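PDB 4EZB: uncharacterized conserved protein from Sinorhizobium meliloti, which is of unknown function but is probably an oxidoreductase, with a Rossmann-type domain that may bind a dinucleotide joined to an all-helical C-terminal part. Local coordinates for residues S93-V96 with G97-K101; E265-S269 with F270-A274. All coordinates share one frame; numbering follows the deposited sequence.

How the contacts relate
Both contacts are local turns at helix ends, one in each half of the chain. In contact 1 the chain leaves strand 90-93 and starts helix 100-107 within the Rossmann-type domain; in contact 2 it leaves the long helix 238-268 and turns toward helix 275-291. Their centres are 22 Å apart and their nearest atoms about 11 Å, so they do not touch. Helix 125-136 links them: Thr100 packs on its Thr127 and Ala131, while Thr266 and Ser269 reach its start at Pro125. Contact 1 lies beside the apparent glycine-rich loop of a probable dinucleotide site, whereas contact 2 borders the second subunit.

Contact 1 of 2, residues S93-V96 with G97-K101; sequences SLVV and GAATK
The flat groups here are peptide carbonyls, and the central one belongs to Val96: Ala99 N lies above its plane, 41° out of it, and hydrogen-bonds to Val96 O at 2.7 Å. The next plane, that of Gly97, takes two donors on one face. Thr100 N reaches Gly97 O at 3.1 Å and Thr100 OG1 at 2.8 Å, the hydroxyl tilted only 21° from the plane. These bonds, each spanning three residues, form the tight 3-10 entry into helix 100-107, the link between strand 90-93 and that helix, a beta-alpha step of the Rossmann-type domain. Thr100 can bond twice because its OG1 sits beside its own backbone N (chi1 -62°), leaving hydroxyl and amide aimed at the same oxygen.

Three small apolar side chains pack alongside the turn, at the surface. Ala99 CB points back at the incoming chain and receives a methyl from each valine: Val96 CG2 at 3.8 Å and, more loosely, Val95 CG2 at 4.2 Å. CG2 of each valine is the branch wedged between its own amide and carbonyl, and it is the one turned to Ala99. Val95 also packs on Val103 of the helix and touches what looks like a GxGxxA glycine-rich loop, consistent with a place at the edge of a dinucleotide pocket.

Asn121, after the neighbouring strand 116-119, ties down the start of the bend: its OD1 accepts from Val95 N, and its ND2 makes a weak bond to Ser93 OG. Ser93 OG donates to a water 2.8 Å away, which in turn donates to Thr100 O at 2.8 Å, stitching strand end to first helical turn.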
ATOM      1  N   SER A  93     -26.442 -19.156  10.302  1.00 32.71           N
ATOM      2  CA  SER A  93     -27.205 -18.232   9.437  1.00 32.79           C
ATOM      3  C   SER A  93     -26.416 -17.934   8.175  1.00 32.20           C
ATOM      4  O   SER A  93     -25.436 -17.234   8.221  1.00 33.54           O
ATOM      5  CB  SER A  93     -27.527 -16.923  10.167  1.00 34.00           C
ATOM      6  OG  SER A  93     -28.435 -16.131   9.398  1.00 36.44           O
ATOM      7  N   LEU A  94     -26.842 -18.491   7.052  1.00 36.34           N
ATOM      8  CA  LEU A  94     -26.208 -18.206   5.757  1.00 41.44           C
ATOM      9  C   LEU A  94     -27.331 -17.772   4.823  1.00 45.12           C
ATOM     10  O   LEU A  94     -28.053 -18.598   4.267  1.00 46.66           O
ATOM     11  CB  LEU A  94     -25.514 -19.437   5.199  1.00 44.28           C
ATOM     12  CG  LEU A  94     -24.196 -19.887   5.830  1.00 48.11           C
ATOM     13  CD1 LEU A  94     -24.099 -21.414   5.878  1.00 48.15           C
ATOM     14  CD2 LEU A  94     -23.027 -19.286   5.043  1.00 49.17           C
ATOM     15  N   VAL A  95     -27.519 -16.468   4.714  1.00 44.93           N
ATOM     16  CA  VAL A  95     -28.618 -15.916   3.930  1.00 43.32           C
ATOM     17  C   VAL A  95     -28.037 -14.782   3.099  1.00 48.50           C
ATOM     18  O   VAL A  95     -26.827 -14.483   3.202  1.00 50.14           O
ATOM     19  CB  VAL A  95     -29.801 -15.449   4.819  1.00 41.33           C
ATOM     20  CG1 VAL A  95     -30.514 -16.645   5.434  1.00 43.38           C
ATOM     21  CG2 VAL A  95     -29.360 -14.466   5.904  1.00 37.94           C
ATOM     22  N   VAL A  96     -28.858 -14.150   2.263  1.00 48.29           N
ATOM     23  CA  VAL A  96     -28.342 -13.017   1.515  1.00 48.78           C
ATOM     24  C   VAL A  96     -28.044 -11.921   2.523  1.00 51.02           C
ATOM     25  O   VAL A  96     -28.821 -11.697   3.467  1.00 55.30           O
ATOM     26  CB  VAL A  96     -29.308 -12.513   0.424  1.00 51.73           C
ATOM     27  CG1 VAL A  96     -29.414 -13.538  -0.708  1.00 51.04           C
ATOM     28  CG2 VAL A  96     -30.679 -12.169   1.013  1.00 50.54           C
ATOM     29  N   GLY A  97     -26.905 -11.269   2.331  1.00 49.65           N
ATOM     30  CA  GLY A  97     -26.477 -10.174   3.176  1.00 49.77           C
ATOM     31  C   GLY A  97     -27.627  -9.310   3.652  1.00 51.15           C
ATOM     32  O   GLY A  97     -27.765  -9.079   4.862  1.00 51.38           O
ATOM     33  N   ALA A  98     -28.466  -8.868   2.708  1.00 47.76           N
ATOM     34  CA  ALA A  98     -29.564  -7.959   3.006  1.00 49.18           C
ATOM     35  C   ALA A  98     -30.485  -8.512   4.083  1.00 50.62           C
ATOM     36  O   ALA A  98     -31.006  -7.750   4.882  1.00 55.03           O
ATOM     37  CB  ALA A  98     -30.366  -7.637   1.746  1.00 48.23           C
ATOM     38  N   ALA A  99     -30.673  -9.832   4.111  1.00 48.16           N
ATOM     39  CA  ALA A  99     -31.640 -10.445   5.025  1.00 49.25           C
ATOM     40  C   ALA A  99     -31.123 -10.700   6.455  1.00 48.18           C
ATOM     41  O   ALA A  99     -31.891 -11.132   7.317  1.00 50.99           O
ATOM     42  CB  ALA A  99     -32.210 -11.724   4.419  1.00 49.11           C
ATOM     43  N   THR A 100     -29.844 -10.418   6.707  1.00 45.63           N
ATOM     44  CA  THR A 100     -29.196 -10.743   7.992  1.00 45.79           C
ATOM     45  C   THR A 100     -30.036 -10.460   9.270  1.00 44.42           C
ATOM     46  O   THR A 100     -30.305 -11.362  10.069  1.00 42.64           O
ATOM     47  CB  THR A 100     -27.787 -10.103   8.086  1.00 45.38           C
ATOM     48  OG1 THR A 100     -26.954 -10.640   7.055  1.00 47.42           O
ATOM     49  CG2 THR A 100     -27.119 -10.423   9.416  1.00 45.36           C
ATOM     50  N   LYS A 101     -30.431  -9.210   9.441  1.00 47.15           N
ATOM     51  CA  LYS A 101     -31.160  -8.736  10.636  1.00 49.86           C
ATOM     52  C   LYS A 101     -32.533  -9.378  10.743  1.00 47.53           C
ATOM     53  O   LYS A 101     -32.894  -9.940  11.790  1.00 48.84           O
ATOM     54  CB  LYS A 101     -31.299  -7.204  10.607  1.00 51.16           C
ATOM     55  CG  LYS A 101     -29.992  -6.440  10.816  1.00 55.76           C
ATOM     56  CD  LYS A 101     -30.194  -4.923  10.771  1.00 60.13           C
ATOM     57  CE  LYS A 101     -30.311  -4.403   9.342  1.00 64.06           C
ATOM     58  NZ  LYS A 101     -30.660  -2.957   9.262  1.00 70.53           N
TER
HETATM   59  O   HOH W   1     -28.784 -13.651  10.664  1.00 47.81           O

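Contact 2 of 2, residues E265-S269 with F270-A274; sequences ETIES and FGLNA
Gly271 N hydrogen-bonds to Glu268 O at 2.8 Å, standing 47° out of the carbonyl plane. Phe270 N reaches Ile267 O at 3.0 Å, from farther above its plane, 63°. A longer, weak bond from Leu272 N also ends on Ile267 O. Together with Gly271 at positive phi, the pairings Leu272 to Ile267 and Gly271 to Glu268 make a Schellman motif, which turns the chain away from helix 238-268. A CA-H...O contact reinforces it, with Glu268 CA 3.1 Å from Leu272 O and 158° at the hydrogen.

One turn back, Ser269 OG donates to Thr266 O at 2.6 Å. The two oxygens share one face of the Phe270 ring: the hydroxyl sits 4.1 Å above the plane, over its centre, while Thr266 O is nearest the rim atom CD2. Thr266 and Phe270 run side by side in the same direction, with Thr266 CG2 reaching CE2 of the ring at 3.8 Å.

The hydrophobic pair usual for a Schellman motif is Ile267 with Leu272. Ile267 CG2, anti to its backbone N, meets Leu272 CB at 3.8 Å as the side chains cross at a slant, and Ile267 CB lies close to the methyl of Ala274. Glu268, extended beyond CG, lays its aliphatic part along Leu272 O and Ala274 CB; its OE2 goes on to a salt bridge with Arg278.

The loop ends at Ala274, N-cap of helix 275-291, and thus spans the two helices. Helix 190-218 packs on the end of helix 238-268 through Met196 on Thr266 and Val200 on Ile267, and its Ser193 meets Phe270. Arg218 of the second subunit hydrogen-bonds through NE to Phe270 O, and Leu313 of that subunit packs on Leu272.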
ATOM      1  N   GLU A 265     -16.025   0.881   4.758  1.00 51.43           N
ATOM      2  CA  GLU A 265     -17.199   1.057   5.644  1.00 55.35           C
ATOM      3  C   GLU A 265     -16.955   0.516   7.067  1.00 52.24           C
ATOM      4  O   GLU A 265     -17.360   1.124   8.047  1.00 54.86           O
ATOM      5  CB  GLU A 265     -18.438   0.390   5.026  1.00 61.42           C
ATOM      6  CG  GLU A 265     -19.042   1.152   3.855  1.00 71.70           C
ATOM      7  CD  GLU A 265     -19.699   0.244   2.828  1.00 83.28           C
ATOM      8  OE1 GLU A 265     -20.226  -0.833   3.199  1.00 86.99           O
ATOM      9  OE2 GLU A 265     -19.688   0.619   1.635  1.00 89.61           O
ATOM     10  N   THR A 266     -16.281  -0.626   7.165  1.00 48.22           N
ATOM     11  CA  THR A 266     -15.890  -1.203   8.455  1.00 48.24           C
ATOM     12  C   THR A 266     -14.976  -0.257   9.229  1.00 52.92           C
ATOM     13  O   THR A 266     -15.194   0.005  10.420  1.00 58.03           O
ATOM     14  CB  THR A 266     -15.185  -2.558   8.245  1.00 47.39           C
ATOM     15  OG1 THR A 266     -16.118  -3.489   7.694  1.00 46.32           O
ATOM     16  CG2 THR A 266     -14.632  -3.112   9.541  1.00 48.59           C
ATOM     17  N   ILE A 267     -13.971   0.272   8.545  1.00 50.38           N
ATOM     18  CA  ILE A 267     -13.019   1.171   9.174  1.00 49.82           C
ATOM     19  C   ILE A 267     -13.728   2.467   9.547  1.00 52.70           C
ATOM     20  O   ILE A 267     -13.531   3.002  10.634  1.00 54.45           O
ATOM     21  CB  ILE A 267     -11.806   1.440   8.257  1.00 47.58           C
ATOM     22  CG1 ILE A 267     -11.050   0.138   7.972  1.00 47.31           C
ATOM     23  CG2 ILE A 267     -10.860   2.463   8.883  1.00 46.95           C
ATOM     24  CD1 ILE A 267     -10.202   0.223   6.721  1.00 50.48           C
ATOM     25  N   GLU A 268     -14.566   2.963   8.644  1.00 55.76           N
ATOM     26  CA  GLU A 268     -15.347   4.153   8.930  1.00 59.77           C
ATOM     27  C   GLU A 268     -16.229   3.912  10.146  1.00 62.87           C
ATOM     28  O   GLU A 268     -16.335   4.776  11.020  1.00 65.42           O
ATOM     29  CB  GLU A 268     -16.168   4.562   7.712  1.00 64.39           C
ATOM     30  CG  GLU A 268     -15.367   5.402   6.728  1.00 73.61           C
ATOM     31  CD  GLU A 268     -15.972   5.442   5.340  1.00 79.64           C
ATOM     32  OE1 GLU A 268     -17.201   5.243   5.205  1.00 78.52           O
ATOM     33  OE2 GLU A 268     -15.203   5.671   4.381  1.00 82.74           O
ATOM     34  N   SER A 269     -16.821   2.717  10.208  1.00 64.16           N
ATOM     35  CA  SER A 269     -17.691   2.323  11.315  1.00 64.38           C
ATOM     36  C   SER A 269     -16.994   2.428  12.676  1.00 63.30           C
ATOM     37  O   SER A 269     -17.658   2.453  13.709  1.00 67.52           O
ATOM     38  CB  SER A 269     -18.279   0.911  11.084  1.00 60.84           C
ATOM     39  OG  SER A 269     -17.487  -0.114  11.674  1.00 59.45           O
ATOM     40  N   PHE A 270     -15.660   2.493  12.674  1.00 61.74           N
ATOM     41  CA  PHE A 270     -14.884   2.636  13.920  1.00 60.66           C
ATOM     42  C   PHE A 270     -14.512   4.072  14.277  1.00 60.26           C
ATOM     43  O   PHE A 270     -13.696   4.288  15.183  1.00 57.05           O
ATOM     44  CB  PHE A 270     -13.594   1.803  13.867  1.00 61.70           C
ATOM     45  CG  PHE A 270     -13.822   0.321  13.832  1.00 61.90           C
ATOM     46  CD1 PHE A 270     -14.669  -0.294  14.756  1.00 63.76           C
ATOM     47  CD2 PHE A 270     -13.160  -0.470  12.893  1.00 60.88           C
ATOM     48  CE1 PHE A 270     -14.875  -1.663  14.722  1.00 65.91           C
ATOM     49  CE2 PHE A 270     -13.360  -1.837  12.859  1.00 58.38           C
ATOM     50  CZ  PHE A 270     -14.208  -2.434  13.775  1.00 59.61           C
ATOM     51  N   GLY A 271     -15.100   5.041  13.569  1.00 62.29           N
ATOM     52  CA  GLY A 271     -14.754   6.453  13.734  1.00 59.70           C
ATOM     53  C   GLY A 271     -13.469   6.871  13.027  1.00 60.91           C
ATOM     54  O   GLY A 271     -12.923   7.936  13.302  1.00 60.76           O
ATOM     55  N   LEU A 272     -12.969   6.033  12.122  1.00 60.14           N
ATOM     56  CA  LEU A 272     -11.741   6.350  11.387  1.00 57.86           C
ATOM     57  C   LEU A 272     -12.027   6.669   9.929  1.00 58.66           C
ATOM     58  O   LEU A 272     -12.855   6.013   9.294  1.00 61.25           O
ATOM     59  CB  LEU A 272     -10.729   5.190  11.455  1.00 53.93           C
ATOM     60  CG  LEU A 272     -10.058   4.819  12.779  1.00 50.92           C
ATOM     61  CD1 LEU A 272      -9.190   3.563  12.639  1.00 46.63           C
ATOM     62  CD2 LEU A 272      -9.241   5.984  13.301  1.00 48.67           C
ATOM     63  N   ASN A 273     -11.334   7.676   9.401  1.00 57.81           N
ATOM     64  CA  ASN A 273     -11.275   7.903   7.958  1.00 54.93           C
ATOM     65  C   ASN A 273     -10.583   6.732   7.260  1.00 50.43           C
ATOM     66  O   ASN A 273      -9.647   6.139   7.802  1.00 48.51           O
ATOM     67  CB  ASN A 273     -10.577   9.229   7.652  1.00 57.73           C
ATOM     68  CG  ASN A 273     -11.387  10.424   8.120  1.00 60.79           C
ATOM     69  OD1 ASN A 273     -12.613  10.413   8.063  1.00 65.98           O
ATOM     70  ND2 ASN A 273     -10.707  11.449   8.596  1.00 60.11           N
ATOM     71  N   ALA A 274     -11.076   6.383   6.073  1.00 45.71           N
ATOM     72  CA  ALA A 274     -10.604   5.217   5.345  1.00 42.71           C
ATOM     73  C   ALA A 274     -10.050   5.608   3.967  1.00 43.24           C
ATOM     74  O   ALA A 274     -10.429   4.993   2.974  1.00 46.88           O
ATOM     75  CB  ALA A 274     -11.754   4.228   5.177  1.00 41.70           C
TER